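Local coordinates for protein acyl-CoA thioester hydrolase HI0827 (Haemophilus influenzae Rd KW20, PDB 3BJK) that hydrolyses the thioester bond of acyl-coenzyme A substrates with broad specificity, working as a hexamer of hotdog-fold subunits arranged as a trimer of dimers, at residues Gly14-Arg19 with Val77-Gly82; Ser40-Gly45 with Thr115-Thr120. The protein carries 1 engineered substitution. All blocks are in the same frame, centred on the assembly; numbering follows the deposited sequence.

Contact 1. Residues Gly14-Arg19 with Val77-Gly82; sequences GVLLLR and VVCCYG. With EDO (1,2-ethanediol), chain B.
Strand 15-19 runs antiparallel to 77-82 and carries one residue more than its partner where L17 and L18 both face C80, a classic beta bulge. The carbonyl O of C80 takes a short bond from L17 N (2.7 Å), nearly along its C=O axis, and a weak one from L18 N, while C80 N returns a bond to L18 O. Before the bulge, V15 N and G82 O (2.8 Å) and G82 N and V15 O close a second hydrogen-bonded pair. L17 packs closely beside the bulge. With CG anti to its carbonyl carbon (chi1 -52°), it leans across the neighbouring strand, its CD1 3.4 Å from G82 N, lying close over a residue that has no side chain. On the face carrying L16, R19, C79 and Y81, L16 lays CD1 over one face of the Y81 ring, 4.0 Å from the centroid, as a CH-pi contact. The extended R19 chain runs past C79, whose SG lies at the edge of the guanidinium, 3.7 Å from R19 NE, while V77 CG1 sits over one face. The G14-V15 end, by contrast, is exposed to solvent, although its backbone bonds are comparably short. A bound ethanediol, probably from the crystallisation liquor, accepts a bond from R19 NH1 to its O1 (2.9 Å); R19 also forms a salt bridge with E52 of the second subunit and backbone hydrogen bonds to that subunit. Strand 15-21 is one of the two outermost within its chain; strand 77-87 pairs onward with 91-101, and L17 and L18 rest on helix 35-54.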
loop_
_atom_site.group_PDB
_atom_site.type_symbol
_atom_site.label_atom_id
_atom_site.label_comp_id
_atom_site.label_asym_id
_atom_site.label_seq_id
_atom_site.Cartn_x
_atom_site.Cartn_y
_atom_site.Cartn_z
ATOM N N GLY C 14 10.460 27.885 7.890
ATOM C CA GLY C 14 10.836 26.675 8.580
ATOM C C GLY C 14 11.989 25.947 7.920
ATOM O O GLY C 14 12.528 26.380 6.909
ATOM N N VAL C 15 12.352 24.815 8.500
ATOM C CA VAL C 15 13.357 23.964 7.914
ATOM C C VAL C 15 12.664 22.899 7.080
ATOM O O VAL C 15 11.519 22.563 7.319
ATOM C CB VAL C 15 14.287 23.362 8.992
ATOM C CG1 VAL C 15 14.975 24.471 9.706
ATOM C CG2 VAL C 15 13.545 22.514 9.985
ATOM N N LEU C 16 13.363 22.355 6.105
ATOM C CA LEU C 16 12.756 21.367 5.244
ATOM C C LEU C 16 12.719 20.069 6.047
ATOM O O LEU C 16 13.735 19.601 6.535
ATOM C CB LEU C 16 13.505 21.182 3.947
ATOM C CG LEU C 16 12.938 20.104 2.991
ATOM C CD1 LEU C 16 11.682 20.573 2.339
ATOM C CD2 LEU C 16 13.954 19.872 1.945
ATOM N N LEU C 17 11.525 19.553 6.201
ATOM C CA LEU C 17 11.285 18.320 6.917
ATOM C C LEU C 17 11.276 17.085 6.002
ATOM O O LEU C 17 11.892 16.048 6.305
ATOM C CB LEU C 17 9.954 18.391 7.618
ATOM C CG LEU C 17 9.716 19.618 8.500
ATOM C CD1 LEU C 17 8.285 19.677 8.905
ATOM C CD2 LEU C 17 10.659 19.586 9.710
ATOM N N LEU C 18 10.547 17.219 4.890
ATOM C CA LEU C 18 10.260 16.118 4.011
ATOM C C LEU C 18 10.092 16.635 2.626
ATOM O O LEU C 18 9.627 17.747 2.446
ATOM C CB LEU C 18 8.942 15.440 4.317
ATOM C CG LEU C 18 8.683 14.592 5.552
ATOM C CD1 LEU C 18 7.256 14.052 5.410
ATOM C CD2 LEU C 18 9.666 13.481 5.661
ATOM N N ARG C 19 10.450 15.798 1.661
ATOM C CA ARG C 19 10.304 16.101 0.245
ATOM C C ARG C 19 10.026 14.809 -0.526
ATOM O O ARG C 19 10.794 13.835 -0.438
ATOM C CB ARG C 19 11.547 16.757 -0.334
ATOM C CG ARG C 19 11.327 17.370 -1.719
ATOM C CD ARG C 19 12.456 18.332 -2.031
ATOM N NE ARG C 19 12.296 19.176 -3.217
ATOM C CZ ARG C 19 12.881 19.022 -4.398
ATOM N NH1 ARG C 19 13.647 17.981 -4.685
ATOM N NH2 ARG C 19 12.662 19.924 -5.345
ATOM N N VAL C 77 5.891 18.056 -6.894
ATOM C CA VAL C 77 6.878 17.837 -5.845
ATOM C C VAL C 77 6.265 18.433 -4.595
ATOM O O VAL C 77 5.751 19.551 -4.648
ATOM C CB VAL C 77 8.197 18.500 -6.172
ATOM C CG1 VAL C 77 9.154 18.410 -4.985
ATOM C CG2 VAL C 77 8.800 17.900 -7.422
ATOM N N VAL C 78 6.280 17.675 -3.493
ATOM C CA VAL C 78 5.651 18.072 -2.247
ATOM C C VAL C 78 6.707 18.154 -1.123
ATOM O O VAL C 78 7.386 17.153 -0.837
ATOM C CB VAL C 78 4.511 17.118 -1.865
ATOM C CG1 VAL C 78 3.823 17.534 -0.520
ATOM C CG2 VAL C 78 3.477 17.037 -3.012
ATOM N N CYS C 79 6.855 19.356 -0.547
ATOM C CA CYS C 79 7.777 19.652 0.580
ATOM C C CYS C 79 7.010 20.013 1.824
ATOM O O CYS C 79 6.013 20.749 1.718
ATOM C CB CYS C 79 8.643 20.862 0.272
ATOM S SG CYS C 79 9.653 20.665 -1.158
ATOM N N CYS C 80 7.528 19.601 2.993
ATOM C CA CYS C 80 6.962 19.971 4.310
ATOM C C CYS C 80 8.029 20.732 5.078
ATOM O O CYS C 80 9.147 20.266 5.170
ATOM C CB CYS C 80 6.521 18.758 5.113
ATOM S SG CYS C 80 5.086 17.879 4.425
ATOM N N TYR C 81 7.688 21.936 5.522
ATOM C CA TYR C 81 8.579 22.776 6.310
ATOM C C TYR C 81 8.036 22.939 7.712
ATOM O O TYR C 81 6.811 23.027 7.931
ATOM C CB TYR C 81 8.750 24.142 5.686
ATOM C CG TYR C 81 9.428 24.155 4.366
ATOM C CD1 TYR C 81 8.692 23.987 3.188
ATOM C CD2 TYR C 81 10.813 24.345 4.268
ATOM C CE1 TYR C 81 9.298 24.001 1.977
ATOM C CE2 TYR C 81 11.429 24.343 3.048
ATOM C CZ TYR C 81 10.663 24.176 1.895
ATOM O OH TYR C 81 11.271 24.243 0.653
ATOM N N GLY C 82 8.957 22.962 8.664
ATOM C CA GLY C 82 8.613 22.998 10.065
ATOM C C GLY C 82 9.260 24.174 10.760
ATOM O O GLY C 82 10.408 24.508 10.484
HETATM C C1 EDO B . 16.673 19.148 -6.104
HETATM O O1 EDO B . 15.554 18.581 -6.813
HETATM C C2 EDO B . 16.402 20.568 -5.560
HETATM O O2 EDO B . 15.748 21.430 -6.518
#

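Contact 2. Residues Ser40-Gly45 with Thr115-Thr120; sequences SQMAMG and TDAVFT. Engineered in segment 40-45: A43 (natural residue Asp).
The hotdog fold wraps an antiparallel sheet around a long central helix, and 40-45 against 115-120 shows how the two are joined without a hydrogen bond between them. The segment of helix 35-54 crosses that of strand 111-123 at -44°, their axes 9.8 Å apart, and side chains from both segments fill the gap, the F119 ring reaching as far as the helix backbone. M42 does most of the work. Its CG is anti to the carbonyl carbon and the chain runs out toward the strand before bending at chi3 (-74°), so that SD settles 3.9 Å from A117 CB and the methyl CE turns to T115 CG2 at 3.6 Å. V96 and V98 of strand 91-101 also touch M42, placing the thioether in the buried layer between helix and sheet. F119 reaches back from the strand, CG anti to its carbonyl carbon (chi1 -81°), and brings its ring tip against the helix: CZ lies 3.6 Å from A43 N, with M42 O over one ring face. A43 is engineered, aspartate in the natural protein, and also packs on M39 of the third subunit. The outer ring carbons divide between neighbours, CE1 meeting M42 CB at 3.7 Å and CE2 lying 3.9 Å from the A43 methyl CB.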
loop_
_atom_site.group_PDB
_atom_site.type_symbol
_atom_site.label_atom_id
_atom_site.label_comp_id
_atom_site.label_asym_id
_atom_site.label_seq_id
_atom_site.Cartn_x
_atom_site.Cartn_y
_atom_site.Cartn_z
ATOM N N SER C 40 -0.674 12.760 6.824
ATOM C CA SER C 40 0.375 11.793 7.146
ATOM C C SER C 40 1.748 12.344 6.883
ATOM O O SER C 40 2.648 12.167 7.725
ATOM C CB SER C 40 0.214 10.502 6.350
ATOM O OG SER C 40 -0.958 9.849 6.715
ATOM N N GLN C 41 1.923 13.021 5.728
ATOM C CA GLN C 41 3.216 13.676 5.388
ATOM C C GLN C 41 3.552 14.735 6.444
ATOM O O GLN C 41 4.652 14.782 6.960
ATOM C CB GLN C 41 3.150 14.343 3.983
ATOM C CG GLN C 41 3.163 13.389 2.873
ATOM C CD GLN C 41 4.482 12.632 2.726
ATOM O OE1 GLN C 41 4.483 11.461 2.912
ATOM N NE2 GLN C 41 5.614 13.324 2.461
ATOM N N MET C 42 2.592 15.584 6.788
ATOM C CA MET C 42 2.790 16.605 7.852
ATOM C C MET C 42 3.147 15.966 9.164
ATOM O O MET C 42 4.066 16.420 9.805
ATOM C CB MET C 42 1.565 17.488 8.016
ATOM C CG MET C 42 1.252 18.364 6.761
ATOM S SD MET C 42 0.032 19.657 7.051
ATOM C CE MET C 42 -1.441 18.693 7.127
ATOM N N ALA C 43 2.446 14.875 9.516
ATOM C CA ALA C 43 2.707 14.131 10.744
ATOM C C ALA C 43 4.121 13.542 10.829
ATOM O O ALA C 43 4.821 13.634 11.909
ATOM C CB ALA C 43 1.709 13.022 10.872
ATOM N N MET C 44 4.527 12.898 9.735
ATOM C CA MET C 44 5.827 12.296 9.642
ATOM C C MET C 44 6.931 13.342 9.680
ATOM O O MET C 44 7.915 13.198 10.448
ATOM C CB MET C 44 5.888 11.472 8.365
ATOM C CG MET C 44 7.220 10.976 7.948
ATOM S SD MET C 44 7.084 9.710 6.654
ATOM C CE MET C 44 5.642 8.835 7.062
ATOM N N GLY C 45 6.751 14.400 8.876
ATOM C CA GLY C 45 7.697 15.488 8.831
ATOM C C GLY C 45 7.855 16.193 10.154
ATOM O O GLY C 45 8.943 16.332 10.693
ATOM N N THR C 115 -1.104 23.619 2.239
ATOM C CA THR C 115 -1.634 23.094 3.517
ATOM C C THR C 115 -0.770 23.586 4.688
ATOM O O THR C 115 0.477 23.849 4.541
ATOM C CB THR C 115 -1.639 21.491 3.570
ATOM O OG1 THR C 115 -1.957 20.925 2.295
ATOM C CG2 THR C 115 -2.635 20.979 4.579
ATOM N N ASP C 116 -1.429 23.803 5.839
ATOM C CA ASP C 116 -0.693 24.067 7.069
ATOM C C ASP C 116 -1.325 23.344 8.249
ATOM O O ASP C 116 -2.416 22.810 8.149
ATOM C CB ASP C 116 -0.494 25.544 7.340
ATOM C CG ASP C 116 -1.790 26.320 7.632
ATOM O OD1 ASP C 116 -2.747 25.851 8.303
ATOM O OD2 ASP C 116 -1.815 27.463 7.186
ATOM N N ALA C 117 -0.586 23.297 9.346
ATOM C CA ALA C 117 -1.082 22.698 10.573
ATOM C C ALA C 117 -0.164 23.095 11.743
ATOM O O ALA C 117 1.024 23.419 11.558
ATOM C CB ALA C 117 -1.142 21.212 10.415
ATOM N N VAL C 118 -0.692 23.019 12.952
ATOM C CA VAL C 118 0.161 23.137 14.147
ATOM C C VAL C 118 0.008 21.863 14.984
ATOM O O VAL C 118 -1.098 21.583 15.451
ATOM C CB VAL C 118 -0.245 24.371 14.966
ATOM C CG1 VAL C 118 0.595 24.437 16.266
ATOM C CG2 VAL C 118 -0.065 25.633 14.106
ATOM N N PHE C 119 1.115 21.117 15.108
ATOM C CA PHE C 119 1.214 19.824 15.782
ATOM C C PHE C 119 1.830 20.040 17.122
ATOM O O PHE C 119 2.685 20.901 17.276
ATOM C CB PHE C 119 2.152 18.864 15.035
ATOM C CG PHE C 119 1.514 18.172 13.846
ATOM C CD1 PHE C 119 1.328 18.841 12.642
ATOM C CD2 PHE C 119 1.163 16.839 13.920
ATOM C CE1 PHE C 119 0.712 18.196 11.588
ATOM C CE2 PHE C 119 0.593 16.216 12.901
ATOM C CZ PHE C 119 0.359 16.885 11.716
ATOM N N THR C 120 1.418 19.222 18.068
ATOM C CA THR C 120 2.082 19.076 19.368
ATOM C C THR C 120 2.513 17.604 19.587
ATOM O O THR C 120 1.706 16.660 19.521
ATOM C CB THR C 120 1.165 19.520 20.554
ATOM O OG1 THR C 120 0.517 20.760 20.242
ATOM C CG2 THR C 120 1.945 19.564 21.861
#

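One helix and one sheet account for both contacts, whose centres lie 10 Å apart. Along the chain their segments alternate, 14-19, 40-45, 77-82, 115-120, so the helix enters the sequence between the two strands that contact 1 pairs. Contact 1 joins neighbouring strands at one border of this chain's five-stranded sheet, whereas contact 2 seats helix 35-54 on strand 111-123, two places beyond strand 77-87 in the strand order. They meet directly: L18 CD1 packs 3.1 Å from Q41 O. The helix thus rests on the bulged strand, outermost within its own chain, and on strand 111-123, spanning the sheet in the manner of a hotdog subunit, while other subunits adjoin both contacts.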